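Local coordinates for terminal oxygenase component of carbazole (Janthinobacterium, PDB 2DE6), which catalyses the angular dioxygenation of carbazole at C-9a and C-1, using electrons that pass from ferredoxin through its Rieske [2Fe-2S] cluster to a mononuclear iron, at the interface of chains A and B. Sequence-based numbering; all coordinates share one arbitrary frame. Chains: chain A/B, terminal oxygenase component of carbazole.

The interface of chains A and B. Residues chain A 182-183, 185-186, 188, 202, 356; chain B 81, 83, 89-94, 108-109.
Subunits of the oxygenase trimer meet here, the Rieske cluster loop of chain B packing on the segment of chain A that carries the iron ligand A:His183. Polar contacts gather at the tip of A:Tyr185. Its CG lies anti to the backbone N (chi1 -178°), sending the ring into chain B, where A:Tyr185 OH, the phenol hydroxyl, donates a hydrogen bond tip to tip to B:Glu81 OE1 (2.7 Å) on the syn lone pair. A carboxylate suits this place because its second oxygen, B:Glu81 OE2, takes a hydrogen bond, also a salt bridge, from A:Lys188 NZ (3.1 Å), from above the carboxylate plane. B:Lys83 NZ, of the same chain, makes a salt bridge with B:Glu81 OE1, so the acid is probably held ionised between two lysines.

The ring of A:Tyr185 is enclosed by a methyl on one face, an ammonium on the other and the backbone of B:Trp91 at its edge. B:Ala94 puts its CB over the centre of one face, 3.7 Å from the centroid, a CH-pi contact suited to a small side chain; A:Lys188 NZ lies above the opposite face, toward the rim. An alanine in place of A:Tyr185 removes the ring and hydroxyl, and with them the bond to B:Glu81 and the face under B:Ala94, and would probably loosen the hold on the cluster loop.

B:Thr109 uses both branches: OG1 donates to B:His93 O (2.7 Å), bracing the cluster ligand's backbone, while methyl CG2 packs on A:Tyr185 CB at 3.6 Å. A water links A:Ser182 OG with B:Thr109 O.

Beside them, B:His93 CD2 lies 3.8 Å from A:His183 CA, an approach that fits electron transfer from the cluster of one subunit to the iron of the next, the route usual in this family. In the fold, 3-10 helix 181-187 of the catalytic domain faces the loop after strand 87-89 of the neighbouring Rieske domain.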
loop_
_atom_site.group_PDB
_atom_site.type_symbol
_atom_site.label_atom_id
_atom_site.label_comp_id
_atom_site.label_asym_id
_atom_site.label_seq_id
_atom_site.Cartn_x
_atom_site.Cartn_y
_atom_site.Cartn_z
ATOM N N SER A 182 19.710 2.894 -29.459
ATOM C CA SER A 182 20.563 3.952 -28.925
ATOM C C SER A 182 21.135 3.721 -27.530
ATOM O O SER A 182 21.983 4.494 -27.080
ATOM C CB SER A 182 19.810 5.285 -28.929
ATOM O OG SER A 182 19.517 5.717 -30.248
ATOM N N HIS A 183 20.702 2.670 -26.838
ATOM C CA HIS A 183 21.208 2.456 -25.487
ATOM C C HIS A 183 22.680 2.038 -25.502
ATOM O O HIS A 183 23.340 1.993 -24.464
ATOM C CB HIS A 183 20.352 1.419 -24.741
ATOM C CG HIS A 183 20.848 0.015 -24.864
ATOM N ND1 HIS A 183 20.668 -0.743 -26.000
ATOM C CD2 HIS A 183 21.544 -0.761 -24.000
ATOM C CE1 HIS A 183 21.232 -1.926 -25.831
ATOM N NE2 HIS A 183 21.771 -1.962 -24.625
ATOM N N TYR A 185 25.007 3.606 -26.068
ATOM C CA TYR A 185 25.793 4.679 -25.462
ATOM C C TYR A 185 26.295 4.310 -24.055
ATOM O O TYR A 185 27.399 4.707 -23.659
ATOM C CB TYR A 185 24.948 5.954 -25.382
ATOM C CG TYR A 185 25.677 7.157 -24.820
ATOM C CD1 TYR A 185 26.645 7.827 -25.571
ATOM C CD2 TYR A 185 25.398 7.627 -23.536
ATOM C CE1 TYR A 185 27.316 8.936 -25.057
ATOM C CE2 TYR A 185 26.065 8.734 -23.013
ATOM C CZ TYR A 185 27.023 9.384 -23.779
ATOM O OH TYR A 185 27.680 10.480 -23.264
ATOM N N ILE A 186 25.497 3.557 -23.299
ATOM C CA ILE A 186 25.894 3.181 -21.940
ATOM C C ILE A 186 27.053 2.189 -21.911
ATOM O O ILE A 186 27.668 1.976 -20.865
ATOM C CB ILE A 186 24.724 2.553 -21.130
ATOM C CG1 ILE A 186 24.439 1.131 -21.622
ATOM C CG2 ILE A 186 23.482 3.419 -21.250
ATOM C CD1 ILE A 186 23.348 0.419 -20.823
ATOM N N LYS A 188 29.790 2.464 -23.927
ATOM C CA LYS A 188 30.985 3.087 -24.488
ATOM C C LYS A 188 32.295 2.840 -23.742
ATOM O O LYS A 188 33.357 2.801 -24.363
ATOM C CB LYS A 188 30.765 4.595 -24.659
ATOM C CG LYS A 188 30.483 5.364 -23.379
ATOM C CD LYS A 188 30.137 6.817 -23.699
ATOM C CE LYS A 188 29.907 7.642 -22.441
ATOM N NZ LYS A 188 28.778 7.130 -21.613
ATOM N N LEU A 202 28.387 5.353 -30.942
ATOM C CA LEU A 202 27.676 5.926 -29.807
ATOM C C LEU A 202 26.185 5.811 -30.077
ATOM O O LEU A 202 25.373 5.771 -29.155
ATOM C CB LEU A 202 28.053 7.400 -29.636
ATOM C CG LEU A 202 29.521 7.675 -29.300
ATOM C CD1 LEU A 202 29.766 9.173 -29.227
ATOM C CD2 LEU A 202 29.868 7.007 -27.981
ATOM N N PHE A 356 12.107 9.266 -29.257
ATOM C CA PHE A 356 12.740 9.876 -30.414
ATOM C C PHE A 356 12.943 8.814 -31.493
ATOM O O PHE A 356 12.517 7.669 -31.319
ATOM C CB PHE A 356 14.008 10.695 -30.043
ATOM C CG PHE A 356 15.250 9.898 -29.735
ATOM C CD1 PHE A 356 15.206 8.703 -29.030
ATOM C CD2 PHE A 356 16.498 10.437 -30.057
ATOM C CE1 PHE A 356 16.391 8.057 -28.644
ATOM C CE2 PHE A 356 17.686 9.803 -29.675
ATOM C CZ PHE A 356 17.634 8.612 -28.966
ATOM N N GLU B 81 27.041 13.221 -16.167
ATOM C CA GLU B 81 27.945 13.463 -17.286
ATOM C C GLU B 81 27.854 14.913 -17.766
ATOM O O GLU B 81 27.073 15.235 -18.658
ATOM C CB GLU B 81 27.633 12.511 -18.458
ATOM C CG GLU B 81 28.120 11.076 -18.248
ATOM C CD GLU B 81 27.928 10.181 -19.465
ATOM O OE1 GLU B 81 27.994 10.686 -20.604
ATOM O OE2 GLU B 81 27.732 8.960 -19.282
ATOM N N LYS B 83 29.539 17.203 -19.831
ATOM C CA LYS B 83 30.578 17.203 -20.854
ATOM C C LYS B 83 31.102 18.558 -21.308
ATOM O O LYS B 83 32.180 18.636 -21.895
ATOM C CB LYS B 83 30.109 16.378 -22.048
ATOM C CG LYS B 83 29.773 14.949 -21.654
ATOM C CD LYS B 83 29.683 14.036 -22.860
ATOM C CE LYS B 83 29.511 12.593 -22.433
ATOM N NZ LYS B 83 30.588 12.113 -21.526
ATOM N N THR B 89 24.673 15.904 -19.847
ATOM C CA THR B 89 24.253 14.872 -20.788
ATOM C C THR B 89 23.713 13.646 -20.058
ATOM O O THR B 89 24.374 13.115 -19.173
ATOM C CB THR B 89 25.451 14.439 -21.664
ATOM O OG1 THR B 89 25.879 15.546 -22.468
ATOM C CG2 THR B 89 25.080 13.258 -22.563
ATOM N N CYS B 90 22.510 13.205 -20.421
ATOM C CA CYS B 90 21.940 12.015 -19.793
ATOM C C CYS B 90 22.836 10.830 -20.123
ATOM O O CYS B 90 23.255 10.658 -21.266
ATOM C CB CYS B 90 20.529 11.726 -20.309
ATOM S SG CYS B 90 19.787 10.276 -19.505
ATOM N N TRP B 91 23.112 10.007 -19.118
ATOM C CA TRP B 91 23.971 8.839 -19.270
ATOM C C TRP B 91 23.382 7.700 -20.105
ATOM O O TRP B 91 24.110 6.800 -20.520
ATOM C CB TRP B 91 24.308 8.280 -17.888
ATOM C CG TRP B 91 23.075 7.976 -17.093
ATOM C CD1 TRP B 91 22.460 8.794 -16.187
ATOM C CD2 TRP B 91 22.255 6.805 -17.196
ATOM N NE1 TRP B 91 21.308 8.207 -15.723
ATOM C CE2 TRP B 91 21.156 6.986 -16.325
ATOM C CE3 TRP B 91 22.338 5.620 -17.943
ATOM C CZ2 TRP B 91 20.144 6.026 -16.179
ATOM C CZ3 TRP B 91 21.331 4.665 -17.801
ATOM C CH2 TRP B 91 20.249 4.877 -16.924
ATOM N N TYR B 92 22.077 7.742 -20.351
ATOM C CA TYR B 92 21.403 6.663 -21.077
ATOM C C TYR B 92 21.492 6.756 -22.603
ATOM O O TYR B 92 22.128 5.915 -23.235
ATOM C CB TYR B 92 19.936 6.605 -20.633
ATOM C CG TYR B 92 19.294 5.234 -20.698
ATOM C CD1 TYR B 92 19.921 4.163 -21.341
ATOM C CD2 TYR B 92 18.027 5.023 -20.151
ATOM C CE1 TYR B 92 19.294 2.909 -21.439
ATOM C CE2 TYR B 92 17.394 3.784 -20.245
ATOM C CZ TYR B 92 18.028 2.736 -20.887
ATOM O OH TYR B 92 17.385 1.519 -20.978
ATOM N N HIS B 93 20.848 7.762 -23.195
ATOM C CA HIS B 93 20.893 7.930 -24.644
ATOM C C HIS B 93 21.494 9.279 -25.032
ATOM O O HIS B 93 21.317 9.754 -26.151
ATOM C CB HIS B 93 19.492 7.780 -25.257
ATOM C CG HIS B 93 18.763 6.554 -24.801
ATOM N ND1 HIS B 93 17.985 6.533 -23.663
ATOM C CD2 HIS B 93 18.701 5.304 -25.320
ATOM C CE1 HIS B 93 17.472 5.325 -23.504
ATOM N NE2 HIS B 93 17.891 4.560 -24.496
ATOM N N ALA B 94 22.179 9.902 -24.078
ATOM C CA ALA B 94 22.880 11.167 -24.304
ATOM C C ALA B 94 22.096 12.426 -24.670
ATOM O O ALA B 94 22.628 13.318 -25.350
ATOM C CB ALA B 94 23.994 10.944 -25.330
ATOM N N LEU B 108 23.752 13.073 -28.382
ATOM C CA LEU B 108 24.921 12.387 -28.920
ATOM C C LEU B 108 24.637 11.112 -29.702
ATOM O O LEU B 108 25.378 10.782 -30.628
ATOM C CB LEU B 108 25.924 12.089 -27.799
ATOM C CG LEU B 108 26.753 13.275 -27.294
ATOM C CD1 LEU B 108 25.842 14.373 -26.774
ATOM C CD2 LEU B 108 27.698 12.803 -26.202
ATOM N N THR B 109 23.566 10.406 -29.342
ATOM C CA THR B 109 23.210 9.164 -30.023
ATOM C C THR B 109 22.487 9.385 -31.352
ATOM O O THR B 109 22.306 8.445 -32.123
ATOM C CB THR B 109 22.342 8.261 -29.126
ATOM O OG1 THR B 109 21.188 8.986 -28.687
ATOM C CG2 THR B 109 23.142 7.792 -27.916
HETATM O O HOH W 1 19.491 6.926 -32.901
#